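Local coordinates for glucosamine-6-phosphate deaminase (PDB 1J5X), which belongs to the SIS-domain family of alpha/beta proteins, in which helices pack against both faces of parallel beta sheets, at residues 205-210 against 261-266. Residues are numbered along the deposited sequence; the frame is centred on the assembly and turned at random.
Sequences EKIDLK and GTLVFM
Ile207 meets Leu263 and Phe265 where the loop after helix 184-205 passes one face of the four-stranded parallel sheet of an alpha-beta-alpha sandwich. The contact illustrates how a connecting loop can pack an aliphatic side chain on an inner strand: 262-267 lies between strands 214-218 and 289-293, and the loop lends it chiefly the side chain of Ile207. Leu263 and Phe265, two residues apart on the strand, emerge on the same face, whereas Val264 and Met266 reach helix 273-285 on the other.

The two segments meet through apolar packing alone. The CA-CB bonds of Ile207 and Leu263 point toward the opposing segment, and their ends meet as methyl groups, Ile207 CD1 lying 4.2 Å from Leu263 CD1. The longer branch of Ile207 makes this possible, since its CD1 is extended anti to CA (chi2 168°) and is carried to the strand. Phe265 receives the same methyl at its rim: Ile207 CD1 sits near the ring plane, 4.2 Å from Phe265 CE1, rather than over a face. With Leu263 CD2 3.9 Å from Phe265 CE1, the three side chains form one compact group, to which Leu291 adds contacts with both Ile207 and Phe265.

On the loop side, the chain turns sharply just after Ile207. An inverse gamma turn is built around Asp208, its bond from Leu209 N to Ile207 O weak (2.9 Å). Beyond the turn, the CB of Leu209 points away from the strand, yet its CD2 branch comes back toward it, and helix 313-326 receives both Leu209 and Leu263 on Leu318. Leu209 approaches the strand more loosely than Ile207, its CD2 lying 4.6 Å from Leu263 CD2.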
ATOM      1  N   GLU A 205      14.627  14.878  -2.718  1.00 27.78           N
ATOM      2  CA  GLU A 205      15.552  15.769  -2.014  1.00 30.92           C
ATOM      3  C   GLU A 205      15.513  17.216  -2.589  1.00 30.23           C
ATOM      4  O   GLU A 205      15.834  18.169  -1.890  1.00 29.41           O
ATOM      5  CB  GLU A 205      16.946  15.201  -2.147  1.00 34.07           C
ATOM      6  CG  GLU A 205      17.812  15.421  -0.967  1.00 41.93           C
ATOM      7  CD  GLU A 205      19.057  14.544  -1.038  1.00 44.24           C
ATOM      8  OE1 GLU A 205      19.513  14.122   0.048  1.00 47.36           O
ATOM      9  OE2 GLU A 205      19.562  14.274  -2.162  1.00 45.64           O
ATOM     10  N   LYS A 206      15.135  17.368  -3.853  1.00 28.17           N
ATOM     11  CA  LYS A 206      15.085  18.672  -4.523  1.00 30.90           C
ATOM     12  C   LYS A 206      13.847  19.483  -4.222  1.00 31.62           C
ATOM     13  O   LYS A 206      13.756  20.641  -4.586  1.00 31.72           O
ATOM     14  CB  LYS A 206      15.190  18.501  -6.039  1.00 31.68           C
ATOM     15  CG  LYS A 206      16.541  17.959  -6.549  1.00 35.45           C
ATOM     16  CD  LYS A 206      16.536  17.825  -8.063  1.00 40.62           C
ATOM     17  CE  LYS A 206      17.903  17.338  -8.619  1.00 44.43           C
ATOM     18  NZ  LYS A 206      19.114  17.850  -7.853  1.00 49.28           N
ATOM     19  N   ILE A 207      12.859  18.856  -3.579  1.00 32.11           N
ATOM     20  CA  ILE A 207      11.642  19.575  -3.235  1.00 30.38           C
ATOM     21  C   ILE A 207      11.914  20.425  -1.997  1.00 28.85           C
ATOM     22  O   ILE A 207      12.563  19.978  -1.058  1.00 30.00           O
ATOM     23  CB  ILE A 207      10.430  18.605  -2.896  1.00 28.44           C
ATOM     24  CG1 ILE A 207      10.187  17.657  -4.074  1.00 30.00           C
ATOM     25  CG2 ILE A 207       9.157  19.452  -2.593  1.00 28.26           C
ATOM     26  CD1 ILE A 207       9.234  16.480  -3.787  1.00 28.36           C
ATOM     27  N   ASP A 208      11.427  21.660  -2.030  1.00 33.54           N
ATOM     28  CA  ASP A 208      11.576  22.576  -0.903  1.00 34.37           C
ATOM     29  C   ASP A 208      10.500  22.168   0.115  1.00 34.08           C
ATOM     30  O   ASP A 208       9.436  22.787   0.170  1.00 32.28           O
ATOM     31  CB  ASP A 208      11.321  24.011  -1.356  1.00 35.58           C
ATOM     32  CG  ASP A 208      11.640  25.018  -0.268  1.00 40.37           C
ATOM     33  OD1 ASP A 208      12.029  24.569   0.844  1.00 40.03           O
ATOM     34  OD2 ASP A 208      11.508  26.237  -0.528  1.00 39.99           O
ATOM     35  N   LEU A 209      10.799  21.134   0.889  1.00 33.42           N
ATOM     36  CA  LEU A 209       9.867  20.575   1.853  1.00 35.88           C
ATOM     37  C   LEU A 209       9.283  21.509   2.893  1.00 36.80           C
ATOM     38  O   LEU A 209       8.080  21.461   3.163  1.00 36.12           O
ATOM     39  CB  LEU A 209      10.519  19.371   2.545  1.00 32.95           C
ATOM     40  CG  LEU A 209      10.732  18.202   1.552  1.00 36.31           C
ATOM     41  CD1 LEU A 209      11.284  17.003   2.283  1.00 32.37           C
ATOM     42  CD2 LEU A 209       9.387  17.805   0.890  1.00 33.24           C
ATOM     43  N   LYS A 210      10.137  22.347   3.486  1.00 39.04           N
ATOM     44  CA  LYS A 210       9.683  23.277   4.514  1.00 38.53           C
ATOM     45  C   LYS A 210       8.583  24.170   3.972  1.00 36.39           C
ATOM     46  O   LYS A 210       7.824  24.736   4.741  1.00 38.60           O
ATOM     47  CB  LYS A 210      10.865  24.135   5.017  1.00 41.05           C
ATOM     48  CG  LYS A 210      11.820  23.395   5.946  1.00 46.06           C
ATOM     49  CD  LYS A 210      12.803  22.525   5.141  1.00 49.91           C
ATOM     50  CE  LYS A 210      13.880  21.819   6.009  1.00 51.20           C
ATOM     51  NZ  LYS A 210      14.709  20.838   5.201  1.00 50.06           N
ATOM     52  N   GLY A 261       2.222  25.475  -1.523  1.00 28.94           N
ATOM     53  CA  GLY A 261       2.355  24.692  -0.318  1.00 28.34           C
ATOM     54  C   GLY A 261       1.734  23.308  -0.527  1.00 26.56           C
ATOM     55  O   GLY A 261       2.019  22.384   0.209  1.00 25.67           O
ATOM     56  N   THR A 262       0.885  23.181  -1.534  1.00 25.90           N
ATOM     57  CA  THR A 262       0.292  21.869  -1.809  1.00 25.78           C
ATOM     58  C   THR A 262       1.275  21.091  -2.681  1.00 25.27           C
ATOM     59  O   THR A 262       1.766  21.628  -3.667  1.00 26.41           O
ATOM     60  CB  THR A 262      -1.012  21.990  -2.580  1.00 27.34           C
ATOM     61  OG1 THR A 262      -1.969  22.694  -1.778  1.00 30.92           O
ATOM     62  CG2 THR A 262      -1.551  20.596  -2.922  1.00 27.91           C
ATOM     63  N   LEU A 263       1.548  19.852  -2.307  1.00 22.91           N
ATOM     64  CA  LEU A 263       2.455  18.964  -3.052  1.00 23.24           C
ATOM     65  C   LEU A 263       1.605  17.767  -3.522  1.00 24.40           C
ATOM     66  O   LEU A 263       0.992  17.100  -2.696  1.00 25.03           O
ATOM     67  CB  LEU A 263       3.582  18.450  -2.141  1.00 22.91           C
ATOM     68  CG  LEU A 263       4.583  17.403  -2.701  1.00 23.80           C
ATOM     69  CD1 LEU A 263       5.290  17.980  -3.915  1.00 23.12           C
ATOM     70  CD2 LEU A 263       5.588  16.993  -1.663  1.00 23.88           C
ATOM     71  N   VAL A 264       1.602  17.500  -4.838  1.00 22.73           N
ATOM     72  CA  VAL A 264       0.805  16.398  -5.384  1.00 22.02           C
ATOM     73  C   VAL A 264       1.714  15.292  -5.929  1.00 22.48           C
ATOM     74  O   VAL A 264       2.646  15.591  -6.672  1.00 22.68           O
ATOM     75  CB  VAL A 264      -0.085  16.917  -6.542  1.00 23.58           C
ATOM     76  CG1 VAL A 264      -0.972  15.752  -7.109  1.00 20.88           C
ATOM     77  CG2 VAL A 264      -0.945  18.087  -6.070  1.00 20.66           C
ATOM     78  N   PHE A 265       1.474  14.023  -5.567  1.00 17.97           N
ATOM     79  CA  PHE A 265       2.245  12.911  -6.134  1.00 20.44           C
ATOM     80  C   PHE A 265       1.186  12.183  -6.928  1.00 22.23           C
ATOM     81  O   PHE A 265       0.184  11.711  -6.371  1.00 19.39           O
ATOM     82  CB  PHE A 265       2.776  11.970  -5.087  1.00 19.99           C
ATOM     83  CG  PHE A 265       4.171  12.292  -4.624  1.00 21.60           C
ATOM     84  CD1 PHE A 265       4.604  13.622  -4.541  1.00 21.64           C
ATOM     85  CD2 PHE A 265       5.013  11.291  -4.181  1.00 22.82           C
ATOM     86  CE1 PHE A 265       5.901  13.924  -4.005  1.00 19.86           C
ATOM     87  CE2 PHE A 265       6.321  11.606  -3.640  1.00 24.16           C
ATOM     88  CZ  PHE A 265       6.718  12.937  -3.574  1.00 20.75           C
HETATM   89  N   MSE A 266       1.381  12.141  -8.234  1.00 21.07           N
HETATM   90  CA  MSE A 266       0.437  11.555  -9.132  1.00 21.99           C
HETATM   91  C   MSE A 266       0.992  10.239  -9.695  1.00 21.38           C
HETATM   92  O   MSE A 266       2.090  10.218 -10.286  1.00 19.16           O
HETATM   93  CB  MSE A 266       0.174  12.545 -10.272  1.00 21.80           C
HETATM   94  CG  MSE A 266      -0.895  12.053 -11.248  1.00 28.12           C
HETATM   95 SE   MSE A 266      -1.250  13.391 -12.662  1.00 40.30          SE
HETATM   96  CE  MSE A 266      -0.771  14.981 -11.714  1.00 24.74           C
TER